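Local coordinates for putative surface anchored protein (Clostridium perfringens B, PDB 4NI6) that probably forms one repeat of the Ig-like shaft of a bacterial cell-surface adhesin, in which autocatalytically formed Thr-Gln ester bonds cross-link and stabilise the domains, at residues 8-13 / 20-25; 52-57 / 90-95. One frame throughout, in Å; residues are numbered along the deposited sequence. Where two conformers were deposited one is given.

Contact 1: residues 8-13 / 20-25; sequences AADGVN and ALVSFE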
loop_
_atom_site.group_PDB
_atom_site.type_symbol
_atom_site.label_atom_id
_atom_site.label_comp_id
_atom_site.label_asym_id
_atom_site.label_seq_id
_atom_site.Cartn_x
_atom_site.Cartn_y
_atom_site.Cartn_z
ATOM N N ALA A 8 -6.591 -0.296 -5.648
ATOM C CA ALA A 8 -7.490 -0.573 -6.771
ATOM C C ALA A 8 -7.437 -2.061 -7.028
ATOM O O ALA A 8 -6.358 -2.662 -7.157
ATOM C CB ALA A 8 -7.055 0.180 -8.011
ATOM N N ALA A 9 -8.621 -2.663 -7.126
ATOM C CA ALA A 9 -8.756 -4.094 -7.363
ATOM C C ALA A 9 -9.495 -4.268 -8.689
ATOM O O ALA A 9 -10.651 -3.840 -8.832
ATOM C CB ALA A 9 -9.556 -4.703 -6.230
ATOM N N ASP A 10 -8.767 -4.691 -9.716
ATOM C CA ASP A 10 -9.317 -4.685 -11.075
ATOM C C ASP A 10 -9.858 -3.280 -11.443
ATOM O O ASP A 10 -10.823 -3.141 -12.169
ATOM C CB ASP A 10 -10.352 -5.806 -11.250
ATOM C CG ASP A 10 -9.662 -7.256 -11.122
ATOM O OD1 ASP A 10 -8.269 -7.463 -11.425
ATOM O OD2 ASP A 10 -10.609 -8.196 -11.002
ATOM N N GLY A 11 -9.153 -2.237 -11.016
ATOM C CA GLY A 11 -9.514 -0.882 -11.418
ATOM C C GLY A 11 -10.511 -0.202 -10.493
ATOM O O GLY A 11 -10.701 1.023 -10.579
ATOM N N VAL A 12 -11.102 -0.986 -9.583
ATOM C CA VAL A 12 -12.123 -0.495 -8.640
ATOM C C VAL A 12 -11.421 0.025 -7.376
ATOM O O VAL A 12 -10.718 -0.727 -6.731
ATOM C CB VAL A 12 -13.083 -1.627 -8.248
ATOM C CG1 VAL A 12 -14.077 -1.098 -7.232
ATOM C CG2 VAL A 12 -13.787 -2.177 -9.496
ATOM N N ASN A 13 -11.602 1.305 -7.050
ATOM C CA ASN A 13 -10.861 1.950 -5.967
ATOM C C ASN A 13 -11.521 1.693 -4.636
ATOM O O ASN A 13 -12.752 1.770 -4.521
ATOM C CB ASN A 13 -10.802 3.467 -6.176
ATOM C CG ASN A 13 -9.962 3.863 -7.358
ATOM O OD1 ASN A 13 -8.913 3.262 -7.597
ATOM N ND2 ASN A 13 -10.232 5.064 -7.874
ATOM N N ALA A 20 -12.804 -1.566 -1.603
ATOM C CA ALA A 20 -12.940 -1.980 -3.021
ATOM C C ALA A 20 -13.567 -3.366 -3.083
ATOM O O ALA A 20 -13.053 -4.293 -2.484
ATOM C CB ALA A 20 -11.580 -2.025 -3.680
ATOM N N LEU A 21 -14.674 -3.490 -3.805
ATOM C CA LEU A 21 -15.337 -4.774 -3.917
ATOM C C LEU A 21 -15.007 -5.481 -5.237
ATOM O O LEU A 21 -15.002 -4.878 -6.318
ATOM C CB LEU A 21 -16.855 -4.577 -3.810
ATOM C CG LEU A 21 -17.372 -4.055 -2.472
ATOM C CD1 LEU A 21 -18.879 -3.897 -2.462
ATOM C CD2 LEU A 21 -16.890 -4.880 -1.292
ATOM N N VAL A 22 -14.650 -6.744 -5.099
ATOM C CA VAL A 22 -14.477 -7.624 -6.254
ATOM C C VAL A 22 -15.603 -8.646 -6.277
ATOM O O VAL A 22 -15.805 -9.342 -5.291
ATOM C CB VAL A 22 -13.127 -8.391 -6.169
ATOM C CG1 VAL A 22 -12.945 -9.282 -7.394
ATOM C CG2 VAL A 22 -11.948 -7.439 -6.018
ATOM N N SER A 23 -16.382 -8.668 -7.352
ATOM C CA SER A 23 -17.492 -9.601 -7.406
ATOM C C SER A 23 -16.983 -11.022 -7.395
ATOM O O SER A 23 -15.871 -11.319 -7.841
ATOM C CB SER A 23 -18.362 -9.381 -8.641
ATOM O OG SER A 23 -17.657 -9.763 -9.801
ATOM N N PHE A 24 -17.889 -11.925 -7.052
ATOM C CA PHE A 24 -17.577 -13.337 -7.071
ATOM C C PHE A 24 -17.096 -13.773 -8.457
ATOM O O PHE A 24 -16.034 -14.397 -8.586
ATOM C CB PHE A 24 -18.798 -14.147 -6.638
ATOM C CG PHE A 24 -18.651 -15.599 -6.883
ATOM C CD1 PHE A 24 -17.756 -16.348 -6.158
ATOM C CD2 PHE A 24 -19.463 -16.241 -7.791
ATOM C CE1 PHE A 24 -17.473 -17.641 -6.491
ATOM C CE2 PHE A 24 -19.273 -17.585 -8.064
ATOM C CZ PHE A 24 -18.338 -18.308 -7.347
ATOM N N GLU A 25 -17.820 -13.407 -9.513
ATOM C CA GLU A 25 -17.392 -13.774 -10.871
ATOM C C GLU A 25 -16.036 -13.147 -11.272
ATOM O O GLU A 25 -15.173 -13.813 -11.851
ATOM C CB GLU A 25 -18.492 -13.434 -11.886
ATOM C CG GLU A 25 -19.794 -14.198 -11.674
ATOM C CD GLU A 25 -20.829 -13.930 -12.754
ATOM O OE1 GLU A 25 -20.594 -13.048 -13.608
ATOM O OE2 GLU A 25 -21.867 -14.633 -12.773
HETATM O O HOH W 1 -13.010 -5.273 -8.532
#
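Ala9 and Val22 make the tightest apolar touch between 8-13 and 20-25: the Ala9 CB methyl lies 3.6 Å from Val22 CG2. The valine's rotation (chi1 -179°) places CG2 beside the backbone N, where it meets that methyl, whereas CG1 comes only within 4.4 Å of Asp10 OD2. Ala20 adds a second methyl, its CB 4.2 Å from Ala9 CB, and Val12 CG1 reaches Ala20 CB more loosely, at 4.4 Å. Three of the four apolar residues, Ala9, Ala20 and Val22, are buried; Val12 remains exposed at the margin.

Methyl-to-backbone contacts are closer than most of these. Ala20 CB sits 3.4 Å from Val12 O, and Asn13 C is also near it, so the alanine packs against the peptide that joins Val12 to Asn13. In return, Val12 CG1 approaches Leu21 O at 4.0 Å.

Polar linkage between the segments runs through one water. It donates to Ala9 O at 2.8 Å and to Leu21 O at 3.0 Å, supplying both protons between two carbonyl acceptors. Within 8-13 the chain folds into a two-residue beta-hairpin, a type I' turn from Ala9 to Val12, with Ala9 N bonded to Val12 O and Val12 N to Ala9 O. Gly11 takes the third position of the turn. The carboxylate of Asp10 is engaged beyond the pair, its OD1 accepting from Asp32 N.

The hairpin closes an edge of the antiparallel sheet, strand 3-9 lying between 12-13 and 31-39, whereas strand 20-22 runs parallel to 121-139 in the other sheet. The contact thus bridges the two sheets, with Val31 of strand 31-39 touching Ala9 and Val22, and Leu137 of strand 121-139 touching Ala9 and Ala20.

Contact 2: residues 52-57 / 90-95; sequences GKLMHV and QKLQVG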
loop_
_atom_site.group_PDB
_atom_site.type_symbol
_atom_site.label_atom_id
_atom_site.label_comp_id
_atom_site.label_asym_id
_atom_site.label_seq_id
_atom_site.Cartn_x
_atom_site.Cartn_y
_atom_site.Cartn_z
ATOM N N GLY A 52 5.521 -2.336 -0.356
ATOM C CA GLY A 52 4.088 -2.572 -0.188
ATOM C C GLY A 52 3.814 -4.021 0.105
ATOM O O GLY A 52 4.511 -4.896 -0.383
ATOM N N LYS A 53 2.896 -4.229 1.033
ATOM C CA LYS A 53 2.474 -5.575 1.407
ATOM C C LYS A 53 0.975 -5.695 1.287
ATOM O O LYS A 53 0.213 -4.803 1.665
ATOM C CB LYS A 53 2.894 -5.886 2.827
ATOM C CG LYS A 53 4.407 -5.980 2.982
ATOM C CD LYS A 53 4.813 -6.220 4.416
ATOM C CE LYS A 53 6.330 -6.283 4.529
ATOM N NZ LYS A 53 6.846 -7.390 3.663
ATOM N N LEU A 54 0.529 -6.832 0.742
ATOM C CA LEU A 54 -0.889 -7.164 0.691
ATOM C C LEU A 54 -1.134 -8.193 1.792
ATOM O O LEU A 54 -0.543 -9.270 1.771
ATOM C CB LEU A 54 -1.255 -7.754 -0.678
ATOM C CG LEU A 54 -2.727 -8.044 -0.929
ATOM C CD1 LEU A 54 -3.563 -6.780 -0.818
ATOM C CD2 LEU A 54 -2.905 -8.698 -2.291
ATOM N N MET A 55 -1.959 -7.830 2.767
ATOM C CA MET A 55 -2.183 -8.649 3.966
ATOM C C MET A 55 -3.612 -9.195 3.971
ATOM O O MET A 55 -4.558 -8.439 3.782
ATOM C CB MET A 55 -2.025 -7.768 5.198
ATOM C CG MET A 55 -0.695 -7.007 5.268
ATOM S SD MET A 55 0.800 -8.043 5.256
ATOM C CE MET A 55 0.621 -8.781 6.862
ATOM N N HIS A 56 -3.743 -10.493 4.189
ATOM C CA HIS A 56 -5.031 -11.127 4.439
ATOM C C HIS A 56 -5.443 -10.831 5.855
ATOM O O HIS A 56 -4.696 -11.087 6.808
ATOM C CB HIS A 56 -4.866 -12.618 4.177
ATOM C CG HIS A 56 -6.088 -13.439 4.427
ATOM N ND1 HIS A 56 -5.998 -14.757 4.670
ATOM C CD2 HIS A 56 -7.437 -13.121 4.483
ATOM C CE1 HIS A 56 -7.232 -15.286 4.785
ATOM N NE2 HIS A 56 -8.118 -14.295 4.700
ATOM N N VAL A 57 -6.589 -10.174 5.999
ATOM C CA VAL A 57 -7.143 -9.795 7.309
ATOM C C VAL A 57 -8.132 -10.844 7.779
ATOM O O VAL A 57 -9.206 -10.990 7.189
ATOM C CB VAL A 57 -7.900 -8.454 7.243
ATOM C CG1 VAL A 57 -8.370 -8.028 8.627
ATOM C CG2 VAL A 57 -7.045 -7.390 6.589
ATOM N N GLN A 90 -3.179 -11.295 -8.527
ATOM C CA GLN A 90 -3.125 -12.018 -7.272
ATOM C C GLN A 90 -4.274 -12.994 -7.216
ATOM O O GLN A 90 -5.417 -12.651 -7.510
ATOM C CB GLN A 90 -3.205 -11.027 -6.103
ATOM C CG GLN A 90 -2.018 -10.059 -6.057
ATOM C CD GLN A 90 -0.738 -10.778 -5.670
ATOM O OE1 GLN A 90 -0.760 -11.656 -4.822
ATOM N NE2 GLN A 90 0.388 -10.341 -6.218
ATOM N N LYS A 91 -3.966 -14.208 -6.811
ATOM C CA LYS A 91 -5.016 -15.220 -6.781
ATOM C C LYS A 91 -5.657 -15.288 -5.385
ATOM O O LYS A 91 -5.158 -15.982 -4.500
ATOM C CB LYS A 91 -4.523 -16.591 -7.299
ATOM C CG LYS A 91 -4.079 -16.635 -8.773
ATOM C CD LYS A 91 -5.218 -16.789 -9.778
ATOM C CE LYS A 91 -4.708 -16.679 -11.217
ATOM N NZ LYS A 91 -4.072 -17.958 -11.688
ATOM N N LEU A 92 -6.569 -14.343 -5.143
ATOM C CA LEU A 92 -7.204 -14.118 -3.831
ATOM C C LEU A 92 -8.410 -15.029 -3.547
ATOM O O LEU A 92 -8.974 -15.641 -4.466
ATOM C CB LEU A 92 -7.623 -12.652 -3.695
ATOM C CG LEU A 92 -6.478 -11.654 -3.923
ATOM C CD1 LEU A 92 -6.929 -10.223 -3.688
ATOM C CD2 LEU A 92 -5.310 -11.965 -2.995
ATOM N N GLN A 93 -8.755 -15.171 -2.262
ATOM C CA GLN A 93 -9.769 -16.151 -1.837
ATOM C C GLN A 93 -11.130 -15.473 -1.802
ATOM O O GLN A 93 -11.328 -14.443 -1.136
ATOM C CB GLN A 93 -9.414 -16.690 -0.441
ATOM C CG GLN A 93 -8.271 -17.700 -0.429
ATOM C CD GLN A 93 -7.733 -17.976 0.969
ATOM O OE1 GLN A 93 -6.468 -18.105 1.167
ATOM N NE2 GLN A 93 -8.677 -18.102 1.937
ATOM N N VAL A 94 -12.111 -16.131 -2.416
ATOM C CA VAL A 94 -13.490 -15.654 -2.346
ATOM C C VAL A 94 -13.963 -15.582 -0.905
ATOM O O VAL A 94 -13.780 -16.533 -0.120
ATOM C CB VAL A 94 -14.437 -16.499 -3.221
ATOM C CG1 VAL A 94 -15.913 -16.260 -2.877
ATOM C CG2 VAL A 94 -14.167 -16.197 -4.683
ATOM N N GLY A 95 -14.601 -14.468 -0.555
ATOM C CA GLY A 95 -15.074 -14.272 0.803
ATOM C C GLY A 95 -14.123 -13.538 1.728
ATOM O O GLY A 95 -14.503 -13.186 2.845
#
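Strand 52-57 and segment 90-95, the end of strand 81-90 and the loop after it, face each other without backbone pairing, their nearest CA atoms being 9.6 Å apart for Leu54 and Gln90 and 9.1 Å for His56 and Leu92. In this Ig-like fold, strand 47-57 belongs to the mixed sheet and strand 81-90 is an edge of the antiparallel one, so side chains span the gap between sheets. The loop bends at once through an inverse gamma turn centred on Lys91, with a weak bond from Leu92 N to Gln90 O at 3.1 Å.

Leu54 is the centre of the contact and its buried member. With CG anti to the backbone N (chi1 -175°), it extends across the gap and puts a single methyl, CD2, against the strand-end residue Gln90 and the loop residue Leu92. The first offers its aliphatic part, CG lying 4.1 Å from Leu54 CD2 as the two chains pass in opposite directions. Leu92 is met at an oblique angle, with its CD2 also 4.1 Å from Leu54 CD2. Chi1 (-63°) sets Gln90 CG facing Leu54, and the bend at chi2 turns the amide off, where NE2 donates to Phe87 O. Leu92 leaves its backbone roughly along the gap, and its end comes nearer to Leu54; Tyr98 of strand 97-106 touches both leucines.

Nearer the surface, His56 approaches Gln93, an exposed residue. The imidazole meets the Tyr98 ring with planes about 25° apart and its NE2 hydrogen-bonds Glu96 OE1, while the tyrosine hydroxyl bonds Gln93 N and so ties the loop beside the histidine. Across the pair, the Gln93 amide comes obliquely to the imidazole, NE2 standing 4.3 Å from His56 CE1 in a loose contact.

How the contacts relate
Both contacts join the two sheets of the same Ig-like domain, their centres about 12 Å apart. Contact 1 is partly buried, with small methyls set close to backbone and a water between carbonyls; contact 2 is a surface contact, with Leu54 its buried residue, and reaches across a wider gap with longer side chains, the polar ends of His56 and Gln90 bonded to residues outside the pair. The first is local in sequence, a hairpin against a strand seven residues on, whereas 52-57 and 90-95 are 33 residues apart. Strand 121-139 is common ground, since Leu137 touches Ala9, Ala20 and Leu92. The contacts also meet directly, Phe24 CD1 packing 3.8 Å from Val94 CG1.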